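Local coordinates for protein archaeal actin homolog (Thermoplasma acidophilum, PDB 2FSJ) that polymerizes in the presence of nucleoside triphosphates, optimally ATP, into bundles of helical, actin-like filaments, at residues V197-T206 against L218-D228. Residues are numbered along the deposited sequence; the frame is centred on the assembly and turned at random.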
loop_
_atom_site.group_PDB
_atom_site.type_symbol
_atom_site.label_atom_id
_atom_site.label_comp_id
_atom_site.label_asym_id
_atom_site.label_seq_id
_atom_site.Cartn_x
_atom_site.Cartn_y
_atom_site.Cartn_z
ATOM N N VAL A 197 4.571 -5.814 -5.075
ATOM C CA VAL A 197 5.869 -5.177 -5.118
ATOM C C VAL A 197 5.669 -3.746 -4.630
ATOM O O VAL A 197 5.041 -2.922 -5.316
ATOM C CB VAL A 197 6.500 -5.124 -6.555
ATOM C CG1 VAL A 197 7.897 -4.554 -6.453
ATOM C CG2 VAL A 197 6.604 -6.505 -7.154
ATOM N N GLY A 198 6.119 -3.488 -3.428
ATOM C CA GLY A 198 6.090 -2.138 -2.891
ATOM C C GLY A 198 7.458 -1.461 -3.004
ATOM O O GLY A 198 8.367 -1.969 -3.674
ATOM N N SER A 199 7.585 -0.315 -2.335
ATOM C CA SER A 199 8.826 0.445 -2.340
ATOM C C SER A 199 9.962 -0.278 -1.612
ATOM O O SER A 199 11.078 -0.392 -2.117
ATOM C CB SER A 199 8.586 1.834 -1.724
ATOM O OG SER A 199 9.673 2.703 -2.037
ATOM N N ARG A 200 9.672 -0.798 -0.429
ATOM C CA ARG A 200 10.694 -1.424 0.409
ATOM C C ARG A 200 10.629 -2.943 0.539
ATOM O O ARG A 200 11.641 -3.598 0.817
ATOM C CB ARG A 200 10.615 -0.769 1.796
ATOM C CG ARG A 200 11.393 0.546 1.842
ATOM C CD ARG A 200 11.204 1.297 3.125
ATOM N NE ARG A 200 12.092 0.889 4.212
ATOM C CZ ARG A 200 13.358 1.279 4.352
ATOM N NH1 ARG A 200 13.943 2.062 3.448
ATOM N NH2 ARG A 200 14.050 0.868 5.400
ATOM N N THR A 201 9.432 -3.511 0.382
ATOM C CA THR A 201 9.266 -4.957 0.490
ATOM C C THR A 201 8.421 -5.488 -0.644
ATOM O O THR A 201 7.638 -4.744 -1.274
ATOM C CB THR A 201 8.548 -5.338 1.824
ATOM O OG1 THR A 201 7.213 -4.813 1.810
ATOM C CG2 THR A 201 9.180 -4.696 2.985
ATOM N N THR A 202 8.570 -6.788 -0.866
ATOM C CA THR A 202 7.699 -7.550 -1.730
ATOM C C THR A 202 6.985 -8.671 -0.926
ATOM O O THR A 202 7.598 -9.607 -0.421
ATOM C CB THR A 202 8.497 -8.113 -2.941
ATOM O OG1 THR A 202 9.020 -7.019 -3.725
ATOM C CG2 THR A 202 7.534 -8.910 -3.914
ATOM N N ASP A 203 5.668 -8.542 -0.822
ATOM C CA ASP A 203 4.830 -9.411 0.013
ATOM C C ASP A 203 4.250 -10.451 -0.936
ATOM O O ASP A 203 3.536 -10.113 -1.919
ATOM C CB ASP A 203 3.740 -8.559 0.630
ATOM C CG ASP A 203 3.005 -9.251 1.737
ATOM O OD1 ASP A 203 3.526 -9.192 2.889
ATOM O OD2 ASP A 203 1.928 -9.891 1.540
ATOM N N VAL A 204 4.521 -11.711 -0.634
ATOM C CA VAL A 204 4.047 -12.824 -1.445
ATOM C C VAL A 204 3.073 -13.612 -0.598
ATOM O O VAL A 204 3.446 -14.173 0.449
ATOM C CB VAL A 204 5.184 -13.695 -1.914
ATOM C CG1 VAL A 204 4.667 -14.920 -2.740
ATOM C CG2 VAL A 204 6.237 -12.827 -2.682
ATOM N N LEU A 205 1.831 -13.639 -1.044
ATOM C CA LEU A 205 0.794 -14.390 -0.366
ATOM C C LEU A 205 0.285 -15.505 -1.285
ATOM O O LEU A 205 -0.236 -15.240 -2.394
ATOM C CB LEU A 205 -0.335 -13.462 0.064
ATOM C CG LEU A 205 -1.347 -14.350 0.787
ATOM C CD1 LEU A 205 -1.356 -14.219 2.286
ATOM C CD2 LEU A 205 -2.685 -14.421 0.136
ATOM N N THR A 206 0.490 -16.742 -0.836
ATOM C CA THR A 206 -0.020 -17.929 -1.537
ATOM C C THR A 206 -1.321 -18.344 -0.874
ATOM O O THR A 206 -1.397 -18.459 0.329
ATOM C CB THR A 206 1.036 -19.042 -1.510
ATOM O OG1 THR A 206 2.161 -18.614 -2.278
ATOM C CG2 THR A 206 0.544 -20.336 -2.210
ATOM N N LEU A 218 3.961 -21.099 2.308
ATOM C CA LEU A 218 4.302 -20.646 0.958
ATOM C C LEU A 218 4.101 -19.134 0.843
ATOM O O LEU A 218 4.030 -18.623 -0.254
ATOM C CB LEU A 218 3.428 -21.358 -0.093
ATOM C CG LEU A 218 3.622 -22.890 -0.193
ATOM C CD1 LEU A 218 2.780 -23.452 -1.317
ATOM C CD2 LEU A 218 5.070 -23.277 -0.350
ATOM N N SER A 219 4.033 -18.448 1.987
ATOM C CA SER A 219 3.768 -17.017 2.024
ATOM C C SER A 219 4.900 -16.383 2.803
ATOM O O SER A 219 5.373 -16.933 3.779
ATOM C CB SER A 219 2.394 -16.725 2.679
ATOM O OG SER A 219 1.343 -17.346 1.934
ATOM N N PHE A 220 5.345 -15.217 2.388
ATOM C CA PHE A 220 6.609 -14.674 2.914
ATOM C C PHE A 220 6.812 -13.243 2.421
ATOM O O PHE A 220 6.096 -12.801 1.517
ATOM C CB PHE A 220 7.808 -15.556 2.474
ATOM C CG PHE A 220 7.855 -15.834 0.981
ATOM C CD1 PHE A 220 8.533 -14.999 0.106
ATOM C CD2 PHE A 220 7.240 -16.958 0.457
ATOM C CE1 PHE A 220 8.550 -15.289 -1.260
ATOM C CE2 PHE A 220 7.263 -17.222 -0.882
ATOM C CZ PHE A 220 7.880 -16.395 -1.736
ATOM N N SER A 221 7.788 -12.540 2.988
ATOM C CA SER A 221 8.029 -11.118 2.697
ATOM C C SER A 221 9.471 -10.997 2.329
ATOM O O SER A 221 10.325 -11.440 3.111
ATOM C CB SER A 221 7.769 -10.235 3.924
ATOM O OG SER A 221 8.008 -8.837 3.618
ATOM N N LEU A 222 9.744 -10.472 1.126
ATOM C CA LEU A 222 11.105 -10.300 0.648
ATOM C C LEU A 222 11.513 -8.855 0.918
ATOM O O LEU A 222 10.762 -7.931 0.661
ATOM C CB LEU A 222 11.180 -10.594 -0.846
ATOM C CG LEU A 222 10.769 -11.987 -1.318
ATOM C CD1 LEU A 222 10.746 -12.043 -2.853
ATOM C CD2 LEU A 222 11.682 -13.052 -0.714
ATOM N N GLN A 223 12.700 -8.636 1.447
ATOM C CA GLN A 223 13.115 -7.278 1.779
ATOM C C GLN A 223 13.767 -6.584 0.565
ATOM O O GLN A 223 14.963 -6.208 0.590
ATOM C CB GLN A 223 14.006 -7.277 3.037
ATOM C CG GLN A 223 13.303 -7.953 4.296
ATOM C CD GLN A 223 12.055 -7.220 4.772
ATOM O OE1 GLN A 223 12.097 -6.011 4.984
ATOM N NE2 GLN A 223 10.915 -7.967 4.940
ATOM N N ILE A 224 12.968 -6.424 -0.492
ATOM C CA ILE A 224 13.411 -5.805 -1.753
ATOM C C ILE A 224 12.173 -5.245 -2.402
ATOM O O ILE A 224 11.075 -5.835 -2.268
ATOM C CB ILE A 224 14.177 -6.829 -2.667
ATOM C CG1 ILE A 224 14.992 -6.083 -3.740
ATOM C CG2 ILE A 224 13.243 -7.834 -3.324
ATOM C CD1 ILE A 224 15.863 -6.998 -4.684
ATOM N N GLY A 225 12.318 -4.098 -3.059
ATOM C CA GLY A 225 11.219 -3.470 -3.768
ATOM C C GLY A 225 11.713 -2.365 -4.713
ATOM O O GLY A 225 12.911 -2.242 -4.954
ATOM N N VAL A 226 10.803 -1.520 -5.167
ATOM C CA VAL A 226 11.117 -0.487 -6.135
ATOM C C VAL A 226 12.182 0.483 -5.597
ATOM O O VAL A 226 12.884 1.035 -6.367
ATOM C CB VAL A 226 9.875 0.313 -6.566
ATOM C CG1 VAL A 226 10.266 1.365 -7.643
ATOM C CG2 VAL A 226 8.780 -0.619 -7.105
ATOM N N GLY A 227 12.256 0.694 -4.285
ATOM C CA GLY A 227 13.257 1.574 -3.696
ATOM C C GLY A 227 14.673 1.135 -3.923
ATOM O O GLY A 227 15.587 1.952 -3.986
ATOM N N ASP A 228 14.870 -0.161 -4.064
ATOM C CA ASP A 228 16.190 -0.699 -4.410
ATOM C C ASP A 228 16.586 -0.337 -5.831
ATOM O O ASP A 228 17.747 -0.017 -6.077
ATOM C CB ASP A 228 16.228 -2.180 -4.207
ATOM C CG ASP A 228 15.953 -2.566 -2.737
ATOM O OD1 ASP A 228 16.797 -2.254 -1.860
ATOM O OD2 ASP A 228 14.888 -3.104 -2.356
HETATM O O HOH W 1 12.770 -3.505 3.296
HETATM O O HOH W 2 5.641 -7.503 3.872
#
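Val204 lies over one face of the Phe220 ring: its CB stands 3.9 Å from the ring centroid and 18° off the normal, a CH-pi contact. The two side chains run side by side in the same direction, and the valine methyls continue along the ring, CG2 meeting CE1 and CG1 meeting CZ. Phe220 achieves this with CG set between its backbone N and carbonyl carbon (chi1 51°), which lays the ring alongside Val204, while Leu222 CG meets the ring edge in plane. On that side of the sheet Phe220 and Leu222 also touch helix 268-290. Val204-Phe220 and Thr202-Leu222 are antiparallel hydrogen-bonded pairs, the latter closed by reciprocal bonds, Leu222 N to Thr202 O at 2.8 Å, nearly straight, and Thr202 N to Leu222 O. Asp203 and Ser221 form the non-hydrogen-bonded pair between them, their side chains on the other face, where one water joins Asp203 OD1 to Ser221 OG. The alternation is that of an antiparallel ladder; as strands 202-208 and 213-222 follow one another in the chain, they make a beta hairpin, with 213-222 as an outermost strand of its sheet in the actin-like fold. At one end, Thr206 OG1 donates to Leu218 O at 2.8 Å from 42° above the carbonyl plane, and Thr206 CG2 packs on Leu218 CB. A valine in place of Thr206 would probably leave Leu218 O without this hydroxyl mate. Ser219 OG accepts from Thr206 N at 3.0 Å and also pairs with Val215 O. Toward the ATP site, Thr202 OG1, anti to its carbonyl carbon, reaches past its bridge partner Leu222 to donate to Ile224 O at 2.8 Å. Beyond it the loop holding Ser199, an ATP-binding residue, meets the start of helix 226-241: Val226 N donates to Gly198 O, and Gly227 N to a lone pair of Ser199 O at 2.7 Å.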